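Local coordinates for RNA silencing suppressor p19 (Carnation Italian ringspot virus, PDB 6BJV), which suppresses plant RNA silencing by binding short interfering RNAs as a homodimer and selecting them by the length of their duplex region, at residues A[15-20]-A[68-73]. Residues are numbered along the deposited sequence; the frame is centred on the assembly and turned at random.
Sequences NGERWD and VVFKRY. With nucleotides of chain D.
Residues 15-20 run from helix 7-16 into the turn that follows and lie beside strand 68-73, their backbones nearest at Asn-15 and Phe-70, whose CA atoms are 5.8 Å apart. The strand is outermost in the four-stranded antiparallel sheet of the p19 fold within this chain, and the join illustrates how a buried salt bridge and an RNA-binding arginine can share a turn. Glu-17 and Arg-72 meet end-on, their flat groups nearly coplanar: NH2 of Arg-72 donates to OE2 of Glu-17 at 2.6 Å and NH1 to OE1 at 3.0 Å, both on the syn side of the carboxylate and almost straight. Water 1 is a further donor to Glu-17 OE1 and accepts from Lys-71 N, while the same OE1 sits at the ring edge of Phe-70, 3.6 Å from CD2. NH1 of Arg-72 also bonds to Lys-71 O, and NE to Leu-32 O, which fixes the guanidinium's rotation. Arg-18, CG anti to its backbone N (chi1 -180°) and its chain extended, runs over the strand; its CG packs 3.4 Å from Lys-71 O. CH2 of Trp-19 lies over one face of the Arg-18 guanidinium, near the rim, and Asp-34 forms a salt bridge with NE, probably steadying the group for RNA. At the guanidinium edge, NH2 of Arg-18 donates to phosphate oxygen OP1 of G2 of chain D at 2.6 Å, and NH1 adds a weak bond to that oxygen at 3.1 Å.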
ATOM      1  N   ASN A  15       1.075   4.832 -20.825  1.00 58.24           N
ATOM      2  CA  ASN A  15      -0.354   4.853 -20.538  1.00 59.50           C
ATOM      3  C   ASN A  15      -1.160   4.304 -21.706  1.00 63.55           C
ATOM      4  O   ASN A  15      -2.192   3.657 -21.497  1.00 64.49           O
ATOM      5  CB  ASN A  15      -0.799   6.277 -20.203  1.00 61.23           C
ATOM      6  CG  ASN A  15      -2.158   6.322 -19.531  1.00 63.06           C
ATOM      7  OD1 ASN A  15      -3.062   5.560 -19.875  1.00 65.60           O
ATOM      8  ND2 ASN A  15      -2.307   7.216 -18.560  1.00 62.43           N
ATOM      9  N   GLY A  16      -0.705   4.547 -22.937  1.00 51.92           N
ATOM     10  CA  GLY A  16      -1.359   3.974 -24.100  1.00 56.15           C
ATOM     11  C   GLY A  16      -1.125   2.488 -24.258  1.00 56.72           C
ATOM     12  O   GLY A  16      -1.876   1.828 -24.983  1.00 60.41           O
ATOM     13  N   GLU A  17      -0.103   1.946 -23.592  1.00 55.72           N
ATOM     14  CA  GLU A  17       0.165   0.516 -23.690  1.00 60.44           C
ATOM     15  C   GLU A  17      -1.003  -0.307 -23.162  1.00 61.41           C
ATOM     16  O   GLU A  17      -1.187  -1.459 -23.572  1.00 60.78           O
ATOM     17  CB  GLU A  17       1.450   0.174 -22.935  1.00 56.77           C
ATOM     18  CG  GLU A  17       1.876  -1.287 -23.055  1.00 58.68           C
ATOM     19  CD  GLU A  17       1.217  -2.188 -22.026  1.00 59.17           C
ATOM     20  OE1 GLU A  17       0.820  -1.687 -20.952  1.00 56.27           O
ATOM     21  OE2 GLU A  17       1.100  -3.404 -22.292  1.00 62.87           O
ATOM     22  N   ARG A  18      -1.801   0.264 -22.259  1.00 53.67           N
ATOM     23  CA  ARG A  18      -2.959  -0.449 -21.733  1.00 56.04           C
ATOM     24  C   ARG A  18      -3.926  -0.828 -22.848  1.00 61.09           C
ATOM     25  O   ARG A  18      -4.531  -1.906 -22.818  1.00 64.85           O
ATOM     26  CB  ARG A  18      -3.660   0.415 -20.686  1.00 53.95           C
ATOM     27  CG  ARG A  18      -4.886  -0.220 -20.052  1.00 56.97           C
ATOM     28  CD  ARG A  18      -5.451   0.681 -18.967  1.00 55.06           C
ATOM     29  NE  ARG A  18      -6.625   0.105 -18.317  1.00 58.49           N
ATOM     30  CZ  ARG A  18      -7.300   0.691 -17.334  1.00 58.26           C
ATOM     31  NH1 ARG A  18      -6.922   1.878 -16.878  1.00 54.70           N
ATOM     32  NH2 ARG A  18      -8.356   0.090 -16.804  1.00 62.22           N
ATOM     33  N   TRP A  19      -4.076   0.043 -23.845  1.00 59.62           N
ATOM     34  CA  TRP A  19      -5.053  -0.147 -24.910  1.00 63.82           C
ATOM     35  C   TRP A  19      -4.453  -0.802 -26.147  1.00 76.40           C
ATOM     36  O   TRP A  19      -5.034  -1.746 -26.690  1.00 80.38           O
ATOM     37  CB  TRP A  19      -5.676   1.203 -25.275  1.00 62.99           C
ATOM     38  CG  TRP A  19      -6.001   2.028 -24.075  1.00 61.18           C
ATOM     39  CD1 TRP A  19      -5.469   3.239 -23.745  1.00 55.95           C
ATOM     40  CD2 TRP A  19      -6.918   1.693 -23.026  1.00 57.55           C
ATOM     41  NE1 TRP A  19      -6.004   3.684 -22.561  1.00 52.31           N
ATOM     42  CE2 TRP A  19      -6.896   2.751 -22.099  1.00 52.86           C
ATOM     43  CE3 TRP A  19      -7.758   0.601 -22.783  1.00 57.63           C
ATOM     44  CZ2 TRP A  19      -7.684   2.754 -20.949  1.00 44.82           C
ATOM     45  CZ3 TRP A  19      -8.537   0.604 -21.640  1.00 55.76           C
ATOM     46  CH2 TRP A  19      -8.495   1.674 -20.738  1.00 50.59           C
ATOM     47  N   ASP A  20      -3.301  -0.325 -26.605  1.00 76.29           N
ATOM     48  CA  ASP A  20      -2.667  -0.900 -27.779  1.00 83.28           C
ATOM     49  C   ASP A  20      -1.898  -2.161 -27.388  1.00 86.93           C
ATOM     50  O   ASP A  20      -1.895  -2.588 -26.230  1.00 82.49           O
ATOM     51  CB  ASP A  20      -1.772   0.138 -28.452  1.00 82.69           C
ATOM     52  CG  ASP A  20      -0.718   0.697 -27.519  1.00 79.73           C
ATOM     53  OD1 ASP A  20      -0.111  -0.087 -26.766  1.00 78.81           O
ATOM     54  OD2 ASP A  20      -0.504   1.927 -27.532  1.00 75.08           O
ATOM     55  N   VAL A  68       6.637   6.684 -15.306  1.00 49.50           N
ATOM     56  CA  VAL A  68       6.283   5.763 -16.380  1.00 49.15           C
ATOM     57  C   VAL A  68       5.348   4.722 -15.772  1.00 45.12           C
ATOM     58  O   VAL A  68       5.793   3.752 -15.152  1.00 44.78           O
ATOM     59  CB  VAL A  68       7.525   5.118 -17.002  1.00 51.93           C
ATOM     60  CG1 VAL A  68       7.145   4.298 -18.226  1.00 52.71           C
ATOM     61  CG2 VAL A  68       8.555   6.182 -17.366  1.00 56.34           C
ATOM     62  N   VAL A  69       4.044   4.913 -15.960  1.00 42.14           N
ATOM     63  CA  VAL A  69       3.020   4.162 -15.242  1.00 38.60           C
ATOM     64  C   VAL A  69       2.292   3.246 -16.215  1.00 38.17           C
ATOM     65  O   VAL A  69       1.860   3.684 -17.287  1.00 39.89           O
ATOM     66  CB  VAL A  69       2.032   5.108 -14.537  1.00 37.39           C
ATOM     67  CG1 VAL A  69       0.965   4.318 -13.789  1.00 35.10           C
ATOM     68  CG2 VAL A  69       2.783   6.038 -13.583  1.00 38.11           C
ATOM     69  N   PHE A  70       2.156   1.978 -15.833  1.00 39.96           N
ATOM     70  CA  PHE A  70       1.382   0.993 -16.570  1.00 39.48           C
ATOM     71  C   PHE A  70       0.183   0.565 -15.733  1.00 37.17           C
ATOM     72  O   PHE A  70       0.227   0.598 -14.499  1.00 36.25           O
ATOM     73  CB  PHE A  70       2.229  -0.235 -16.915  1.00 40.90           C
ATOM     74  CG  PHE A  70       3.443   0.073 -17.745  1.00 44.26           C
ATOM     75  CD1 PHE A  70       4.609   0.524 -17.151  1.00 45.63           C
ATOM     76  CD2 PHE A  70       3.421  -0.102 -19.119  1.00 46.92           C
ATOM     77  CE1 PHE A  70       5.731   0.801 -17.913  1.00 49.66           C
ATOM     78  CE2 PHE A  70       4.537   0.173 -19.885  1.00 51.54           C
ATOM     79  CZ  PHE A  70       5.694   0.626 -19.282  1.00 53.06           C
ATOM     80  N   LYS A  71      -0.890   0.155 -16.407  1.00 49.58           N
ATOM     81  CA  LYS A  71      -2.128  -0.194 -15.726  1.00 48.40           C
ATOM     82  C   LYS A  71      -2.818  -1.356 -16.424  1.00 48.57           C
ATOM     83  O   LYS A  71      -2.819  -1.447 -17.654  1.00 49.40           O
ATOM     84  CB  LYS A  71      -3.073   1.010 -15.658  1.00 48.04           C
ATOM     85  CG  LYS A  71      -2.744   1.971 -14.530  1.00 47.66           C
ATOM     86  CD  LYS A  71      -3.476   3.291 -14.668  1.00 47.45           C
ATOM     87  CE  LYS A  71      -3.127   4.222 -13.521  1.00 47.31           C
ATOM     88  NZ  LYS A  71      -3.688   5.583 -13.716  1.00 49.37           N
ATOM     89  N   ARG A  72      -3.407  -2.241 -15.620  1.00 46.27           N
ATOM     90  CA  ARG A  72      -4.161  -3.380 -16.118  1.00 47.28           C
ATOM     91  C   ARG A  72      -5.437  -3.540 -15.306  1.00 48.78           C
ATOM     92  O   ARG A  72      -5.470  -3.251 -14.107  1.00 49.06           O
ATOM     93  CB  ARG A  72      -3.352  -4.684 -16.043  1.00 47.87           C
ATOM     94  CG  ARG A  72      -2.390  -4.909 -17.193  1.00 48.33           C
ATOM     95  CD  ARG A  72      -3.126  -5.117 -18.502  1.00 50.52           C
ATOM     96  NE  ARG A  72      -2.213  -5.443 -19.593  1.00 53.87           N
ATOM     97  CZ  ARG A  72      -1.399  -4.567 -20.171  1.00 54.75           C
ATOM     98  NH1 ARG A  72      -1.371  -3.305 -19.757  1.00 52.74           N
ATOM     99  NH2 ARG A  72      -0.606  -4.954 -21.160  1.00 57.98           N
ATOM    100  N   TYR A  73      -6.488  -4.006 -15.977  1.00 48.38           N
ATOM    101  CA  TYR A  73      -7.726  -4.424 -15.327  1.00 50.47           C
ATOM    102  C   TYR A  73      -8.016  -5.846 -15.781  1.00 51.92           C
ATOM    103  O   TYR A  73      -8.308  -6.077 -16.959  1.00 52.51           O
ATOM    104  CB  TYR A  73      -8.889  -3.492 -15.671  1.00 50.77           C
ATOM    105  CG  TYR A  73     -10.146  -3.772 -14.877  1.00 52.87           C
ATOM    106  CD1 TYR A  73     -10.936  -4.882 -15.156  1.00 54.36           C
ATOM    107  CD2 TYR A  73     -10.546  -2.928 -13.851  1.00 53.47           C
ATOM    108  CE1 TYR A  73     -12.084  -5.142 -14.432  1.00 55.94           C
ATOM    109  CE2 TYR A  73     -11.694  -3.179 -13.123  1.00 54.89           C
ATOM    110  CZ  TYR A  73     -12.459  -4.287 -13.419  1.00 56.07           C
ATOM    111  OH  TYR A  73     -13.602  -4.544 -12.698  1.00 57.79           O
TER
ATOM    112  P     G D   2     -10.966   2.238 -15.223  1.00 54.33           P
ATOM    113  OP1   G D   2      -9.535   1.850 -15.277  1.00 54.53           O
ATOM    114  OP2   G D   2     -11.473   2.993 -14.049  1.00 55.65           O
ATOM    115  O5'   G D   2     -11.281   3.078 -16.540  1.00 53.74           O
ATOM    116  C5'   G D   2     -10.920   2.582 -17.820  1.00 53.05           C
ATOM    117  C4'   G D   2     -11.264   3.564 -18.911  1.00 54.19           C
ATOM    118  O4'   G D   2     -12.706   3.677 -19.042  1.00 54.32           O
ATOM    119  C3'   G D   2     -10.809   4.996 -18.686  1.00 55.61           C
ATOM    120  O3'   G D   2      -9.436   5.198 -18.968  1.00 56.90           O
ATOM    121  C2'   G D   2     -11.749   5.780 -19.590  1.00 57.66           C
ATOM    122  O2'   G D   2     -11.347   5.701 -20.950  1.00 59.93           O
ATOM    123  C1'   G D   2     -13.049   4.997 -19.415  1.00 55.98           C
ATOM    124  N9    G D   2     -13.907   5.581 -18.369  1.00 55.84           N
ATOM    125  C8    G D   2     -14.115   5.117 -17.092  1.00 54.97           C
ATOM    126  N7    G D   2     -14.934   5.866 -16.404  1.00 55.78           N
ATOM    127  C5    G D   2     -15.283   6.886 -17.278  1.00 57.06           C
ATOM    128  C6    G D   2     -16.146   7.997 -17.099  1.00 58.43           C
ATOM    129  O6    G D   2     -16.794   8.315 -16.093  1.00 58.78           O
ATOM    130  N1    G D   2     -16.212   8.781 -18.247  1.00 60.14           N
ATOM    131  C2    G D   2     -15.539   8.528 -19.418  1.00 61.62           C
ATOM    132  N2    G D   2     -15.730   9.398 -20.419  1.00 64.59           N
ATOM    133  N3    G D   2     -14.733   7.494 -19.599  1.00 60.12           N
ATOM    134  C4    G D   2     -14.655   6.724 -18.495  1.00 57.28           C
TER
HETATM  135  O   HOH W   1      -0.583   0.733 -19.613  1.00 18.89           O